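Local coordinates for protein binary enterotoxin of Clostridium perfringens component a (Clostridium perfringens, PDB 5WTZ) that binds NAD+ as component a of a binary enterotoxin and probably ADP-ribosylates actin, at residues Pro91-Phe103 with Gln137-Ile150. Residues are numbered along the deposited sequence; the frame is centred on the assembly and turned at random.
Sequences PLYVYYYEANDKF and QDGFKDVTMTEPDI
Tyr95 and Thr144 form a single antiparallel, hydrogen-bonded bridge where strands 92-98 and 141-144 cross at 101°, with Tyr95 N giving a bond to Thr144 O (2.9 Å) and Thr144 N returning one to Tyr95 O. With chi1 at 66°, the hydroxyl OG1 of Thr144 swings back over its own main chain and donates to the same Tyr95 O from well out of the plane of that carbonyl, so two donors grip this oxygen. The Tyr95 ring then lies flat against the chain turning away from the bridge, Glu147 N standing 3.5 Å above its centre; the Tyr95 hydroxyl is hydrogen-bonded to Asp11. On one side of the crossing, Val94 CB packs on Val143 CG2, while Val143 CG1 presses on Tyr96 CD1 at 3.4 Å. Lys141, bent at chi2 (51°), lays CE over the face of the Tyr96 ring, 3.6 Å from its centroid, in a CH-pi contact, and NZ adds an off-centre cation-pi interaction. One water links Lys141 NZ to Glu98 OE2, and a second joins that carboxylate oxygen to Tyr96 OH. Farther along, Tyr97 CE2 rests on Pro148 CB (3.3 Å), and Tyr97 OH donates to Ile150 O. The bridge thus joins the edge strands of two sheets in the N-terminal ADP-ribosyltransferase-like region: strand 92-98 also pairs with strand 156-162, strand 141-144 with strand 179-182, and Met145 packs against helix 16-31.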
loop_
_atom_site.group_PDB
_atom_site.type_symbol
_atom_site.label_atom_id
_atom_site.label_comp_id
_atom_site.label_asym_id
_atom_site.label_seq_id
_atom_site.Cartn_x
_atom_site.Cartn_y
_atom_site.Cartn_z
ATOM N N PRO A 91 21.345 -6.158 -9.605
ATOM C CA PRO A 91 20.856 -5.909 -8.245
ATOM C C PRO A 91 21.759 -5.036 -7.366
ATOM O O PRO A 91 22.993 -5.072 -7.476
ATOM C CB PRO A 91 20.755 -7.315 -7.664
ATOM C CG PRO A 91 20.380 -8.136 -8.836
ATOM C CD PRO A 91 21.211 -7.581 -9.963
ATOM N N LEU A 92 21.118 -4.259 -6.497
ATOM C CA LEU A 92 21.810 -3.410 -5.533
ATOM C C LEU A 92 21.146 -3.530 -4.165
ATOM O O LEU A 92 19.947 -3.285 -4.033
ATOM C CB LEU A 92 21.799 -1.947 -5.988
ATOM C CG LEU A 92 22.479 -0.933 -5.054
ATOM C CD1 LEU A 92 23.977 -1.046 -5.183
ATOM C CD2 LEU A 92 22.016 0.498 -5.324
ATOM N N TYR A 93 21.912 -3.902 -3.146
ATOM C CA TYR A 93 21.400 -3.839 -1.781
ATOM C C TYR A 93 21.543 -2.424 -1.213
ATOM O O TYR A 93 22.569 -1.755 -1.400
ATOM C CB TYR A 93 22.111 -4.844 -0.879
ATOM C CG TYR A 93 21.863 -6.293 -1.200
ATOM C CD1 TYR A 93 22.636 -6.956 -2.143
ATOM C CD2 TYR A 93 20.871 -7.017 -0.541
ATOM C CE1 TYR A 93 22.422 -8.282 -2.427
ATOM C CE2 TYR A 93 20.656 -8.350 -0.821
ATOM C CZ TYR A 93 21.439 -8.975 -1.772
ATOM O OH TYR A 93 21.247 -10.298 -2.077
ATOM N N VAL A 94 20.506 -1.962 -0.525
ATOM C CA VAL A 94 20.525 -0.643 0.081
ATOM C C VAL A 94 20.102 -0.739 1.536
ATOM O O VAL A 94 19.596 -1.783 1.963
ATOM C CB VAL A 94 19.622 0.345 -0.675
ATOM C CG1 VAL A 94 20.213 0.632 -2.052
ATOM C CG2 VAL A 94 18.195 -0.185 -0.781
ATOM N N TYR A 95 20.323 0.345 2.282
ATOM C CA TYR A 95 20.172 0.367 3.739
ATOM C C TYR A 95 19.343 1.549 4.223
ATOM O O TYR A 95 19.415 2.646 3.661
ATOM C CB TYR A 95 21.553 0.403 4.411
ATOM C CG TYR A 95 22.416 -0.790 4.074
ATOM C CD1 TYR A 95 23.158 -0.822 2.901
ATOM C CD2 TYR A 95 22.476 -1.887 4.918
ATOM C CE1 TYR A 95 23.942 -1.910 2.581
ATOM C CE2 TYR A 95 23.275 -2.980 4.610
ATOM C CZ TYR A 95 23.996 -2.989 3.436
ATOM O OH TYR A 95 24.782 -4.078 3.108
ATOM N N TYR A 96 18.541 1.322 5.261
ATOM C CA TYR A 96 17.935 2.418 6.012
ATOM C C TYR A 96 17.368 1.918 7.329
ATOM O O TYR A 96 16.817 0.812 7.405
ATOM C CB TYR A 96 16.837 3.129 5.208
ATOM C CG TYR A 96 15.675 2.260 4.783
ATOM C CD1 TYR A 96 15.746 1.478 3.638
ATOM C CD2 TYR A 96 14.491 2.251 5.505
ATOM C CE1 TYR A 96 14.665 0.683 3.235
ATOM C CE2 TYR A 96 13.423 1.469 5.115
ATOM C CZ TYR A 96 13.508 0.695 3.987
ATOM O OH TYR A 96 12.426 -0.066 3.619
ATOM N N TYR A 97 17.547 2.732 8.360
ATOM C CA TYR A 97 16.900 2.517 9.644
ATOM C C TYR A 97 15.418 2.785 9.483
ATOM O O TYR A 97 15.030 3.662 8.705
ATOM C CB TYR A 97 17.482 3.429 10.707
ATOM C CG TYR A 97 18.834 3.024 11.253
ATOM C CD1 TYR A 97 18.999 1.842 11.969
ATOM C CD2 TYR A 97 19.933 3.832 11.068
ATOM C CE1 TYR A 97 20.244 1.490 12.494
ATOM C CE2 TYR A 97 21.175 3.491 11.593
ATOM C CZ TYR A 97 21.321 2.316 12.296
ATOM O OH TYR A 97 22.554 1.967 12.807
ATOM N N GLU A 98 14.591 2.039 10.208
ATOM C CA GLU A 98 13.142 2.137 10.037
ATOM C C GLU A 98 12.359 2.065 11.362
ATOM O O GLU A 98 12.810 1.452 12.337
ATOM C CB GLU A 98 12.664 1.049 9.077
ATOM C CG GLU A 98 11.160 1.114 8.744
ATOM C CD GLU A 98 10.738 2.461 8.142
ATOM O OE1 GLU A 98 10.681 3.487 8.873
ATOM O OE2 GLU A 98 10.462 2.486 6.923
ATOM N N ALA A 99 11.194 2.710 11.396
ATOM C CA ALA A 99 10.367 2.755 12.592
ATOM C C ALA A 99 9.469 1.530 12.613
ATOM O O ALA A 99 9.128 0.989 11.567
ATOM C CB ALA A 99 9.543 4.044 12.632
ATOM N N ASN A 100 9.091 1.066 13.793
ATOM C CA ASN A 100 8.276 -0.138 13.815
ATOM C C ASN A 100 6.886 0.097 13.191
ATOM O O ASN A 100 6.311 -0.828 12.621
ATOM C CB ASN A 100 8.165 -0.709 15.238
ATOM C CG ASN A 100 7.836 0.332 16.270
ATOM O OD1 ASN A 100 7.907 1.530 16.006
ATOM N ND2 ASN A 100 7.491 -0.118 17.468
ATOM N N ASP A 101 6.366 1.321 13.210
ATOM C CA ASP A 101 5.023 1.500 12.635
ATOM C C ASP A 101 4.993 1.331 11.109
ATOM O O ASP A 101 3.939 1.060 10.544
ATOM C CB ASP A 101 4.404 2.847 13.044
ATOM C CG ASP A 101 5.251 4.040 12.666
ATOM O OD1 ASP A 101 5.767 4.098 11.530
ATOM O OD2 ASP A 101 5.385 4.940 13.520
ATOM N N LYS A 102 6.136 1.431 10.434
ATOM C CA LYS A 102 6.174 1.060 9.023
ATOM C C LYS A 102 6.064 -0.453 8.823
ATOM O O LYS A 102 5.985 -0.935 7.692
ATOM C CB LYS A 102 7.441 1.579 8.345
ATOM C CG LYS A 102 7.266 2.943 7.676
ATOM C CD LYS A 102 6.309 2.871 6.486
ATOM C CE LYS A 102 6.921 2.096 5.321
ATOM N NZ LYS A 102 6.029 2.010 4.120
ATOM N N PHE A 103 6.071 -1.215 9.913
ATOM C CA PHE A 103 5.804 -2.637 9.796
ATOM C C PHE A 103 4.510 -2.965 10.525
ATOM O O PHE A 103 4.166 -4.128 10.703
ATOM C CB PHE A 103 6.990 -3.453 10.324
ATOM C CG PHE A 103 8.183 -3.419 9.409
ATOM C CD1 PHE A 103 8.243 -4.271 8.313
ATOM C CD2 PHE A 103 9.234 -2.530 9.636
ATOM C CE1 PHE A 103 9.337 -4.237 7.453
ATOM C CE2 PHE A 103 10.320 -2.486 8.778
ATOM C CZ PHE A 103 10.376 -3.341 7.694
ATOM N N GLN A 137 5.024 0.694 -0.045
ATOM C CA GLN A 137 5.819 1.880 0.255
ATOM C C GLN A 137 5.325 3.103 -0.518
ATOM O O GLN A 137 5.544 3.211 -1.728
ATOM C CB GLN A 137 7.290 1.610 -0.063
ATOM C CG GLN A 137 7.818 0.338 0.591
ATOM C CD GLN A 137 7.862 0.434 2.102
ATOM O OE1 GLN A 137 8.396 1.402 2.659
ATOM N NE2 GLN A 137 7.334 -0.574 2.778
ATOM N N ASP A 138 4.678 4.032 0.192
ATOM C CA ASP A 138 4.116 5.234 -0.432
ATOM C C ASP A 138 5.181 6.268 -0.775
ATOM O O ASP A 138 6.164 6.421 -0.056
ATOM C CB ASP A 138 3.074 5.876 0.471
ATOM C CG ASP A 138 1.872 4.999 0.648
ATOM O OD1 ASP A 138 1.144 4.817 -0.349
ATOM O OD2 ASP A 138 1.678 4.487 1.760
ATOM N N GLY A 139 4.966 6.989 -1.868
ATOM C CA GLY A 139 5.896 8.024 -2.287
ATOM C C GLY A 139 7.216 7.482 -2.810
ATOM O O GLY A 139 7.351 6.286 -3.082
ATOM N N PHE A 140 8.183 8.376 -2.975
ATOM C CA PHE A 140 9.540 7.985 -3.326
ATOM C C PHE A 140 10.270 7.579 -2.056
ATOM O O PHE A 140 9.974 8.068 -0.965
ATOM C CB PHE A 140 10.285 9.119 -4.040
ATOM C CG PHE A 140 9.578 9.634 -5.258
ATOM C CD1 PHE A 140 9.725 9.008 -6.477
ATOM C CD2 PHE A 140 8.742 10.738 -5.172
ATOM C CE1 PHE A 140 9.049 9.479 -7.597
ATOM C CE2 PHE A 140 8.069 11.209 -6.281
ATOM C CZ PHE A 140 8.222 10.581 -7.497
ATOM N N LYS A 141 11.226 6.676 -2.196
ATOM C CA LYS A 141 11.975 6.195 -1.051
ATOM C C LYS A 141 13.459 6.413 -1.292
ATOM O O LYS A 141 14.040 5.813 -2.188
ATOM C CB LYS A 141 11.668 4.711 -0.796
ATOM C CG LYS A 141 12.432 4.103 0.377
ATOM C CD LYS A 141 12.299 4.954 1.634
ATOM C CE LYS A 141 12.740 4.184 2.878
ATOM N NZ LYS A 141 12.509 4.954 4.138
ATOM N N ASP A 142 14.072 7.290 -0.507
ATOM C CA ASP A 142 15.501 7.492 -0.629
ATOM C C ASP A 142 16.203 6.708 0.460
ATOM O O ASP A 142 15.694 6.588 1.579
ATOM C CB ASP A 142 15.864 8.976 -0.581
ATOM C CG ASP A 142 15.274 9.696 0.616
ATOM O OD1 ASP A 142 14.076 10.067 0.572
ATOM O OD2 ASP A 142 16.022 9.913 1.593
ATOM N N VAL A 143 17.353 6.143 0.105
ATOM C CA VAL A 143 18.091 5.238 0.975
ATOM C C VAL A 143 19.591 5.464 0.874
ATOM O O VAL A 143 20.043 6.296 0.088
ATOM C CB VAL A 143 17.789 3.773 0.626
ATOM C CG1 VAL A 143 16.340 3.458 0.921
ATOM C CG2 VAL A 143 18.103 3.511 -0.835
ATOM N N THR A 144 20.359 4.706 1.652
ATOM C CA THR A 144 21.815 4.816 1.623
ATOM C C THR A 144 22.461 3.526 1.102
ATOM O O THR A 144 21.840 2.459 1.105
ATOM C CB THR A 144 22.373 5.166 3.015
ATOM O OG1 THR A 144 22.136 4.087 3.922
ATOM C CG2 THR A 144 21.687 6.398 3.547
ATOM N N MET A 145 23.711 3.631 0.651
ATOM C CA MET A 145 24.382 2.534 -0.050
ATOM C C MET A 145 25.100 1.548 0.858
ATOM O O MET A 145 25.486 0.465 0.419
ATOM C CB MET A 145 25.398 3.093 -1.044
ATOM C CG MET A 145 24.782 3.995 -2.076
ATOM S SD MET A 145 25.985 4.747 -3.177
ATOM C CE MET A 145 24.961 6.112 -3.754
ATOM N N THR A 146 25.305 1.931 2.110
ATOM C CA THR A 146 26.121 1.130 3.013
ATOM C C THR A 146 25.484 1.031 4.387
ATOM O O THR A 146 24.656 1.861 4.755
ATOM C CB THR A 146 27.551 1.715 3.163
ATOM O OG1 THR A 146 27.477 3.111 3.472
ATOM C CG2 THR A 146 28.355 1.524 1.887
ATOM N N GLU A 147 25.868 -0.000 5.131
ATOM C CA GLU A 147 25.402 -0.182 6.495
ATOM C C GLU A 147 25.723 1.050 7.311
ATOM O O GLU A 147 26.858 1.508 7.307
ATOM C CB GLU A 147 26.042 -1.417 7.125
ATOM C CG GLU A 147 25.558 -1.703 8.534
ATOM C CD GLU A 147 26.340 -2.817 9.193
ATOM O OE1 GLU A 147 26.320 -3.947 8.660
ATOM O OE2 GLU A 147 26.986 -2.561 10.237
ATOM N N PRO A 148 24.720 1.603 8.004
ATOM C CA PRO A 148 24.980 2.831 8.762
ATOM C C PRO A 148 26.097 2.644 9.778
ATOM O O PRO A 148 26.317 1.524 10.257
ATOM C CB PRO A 148 23.650 3.103 9.452
ATOM C CG PRO A 148 22.630 2.454 8.553
ATOM C CD PRO A 148 23.300 1.215 8.039
ATOM N N ASP A 149 26.806 3.729 10.073
ATOM C CA ASP A 149 27.963 3.692 10.961
ATOM C C ASP A 149 27.680 4.519 12.199
ATOM O O ASP A 149 28.594 4.855 12.965
ATOM C CB ASP A 149 29.208 4.216 10.245
ATOM C CG ASP A 149 30.487 3.878 10.981
ATOM O OD1 ASP A 149 30.443 2.996 11.864
ATOM O OD2 ASP A 149 31.534 4.491 10.683
ATOM N N ILE A 150 26.409 4.860 12.379
ATOM C CA ILE A 150 25.999 5.748 13.462
ATOM C C ILE A 150 24.709 5.278 14.136
ATOM O O ILE A 150 23.970 4.441 13.606
ATOM C CB ILE A 150 25.849 7.235 12.956
ATOM C CG1 ILE A 150 24.948 7.340 11.718
ATOM C CG2 ILE A 150 27.199 7.861 12.655
ATOM C CD1 ILE A 150 23.500 7.360 12.001
HETATM O O HOH W 1 25.044 -0.956 -2.187
HETATM O O HOH W 2 10.403 0.097 5.143
HETATM O O HOH W 3 9.873 3.830 4.369
HETATM O O HOH W 4 5.435 4.287 2.909
HETATM O O HOH W 5 8.093 -1.455 5.326
#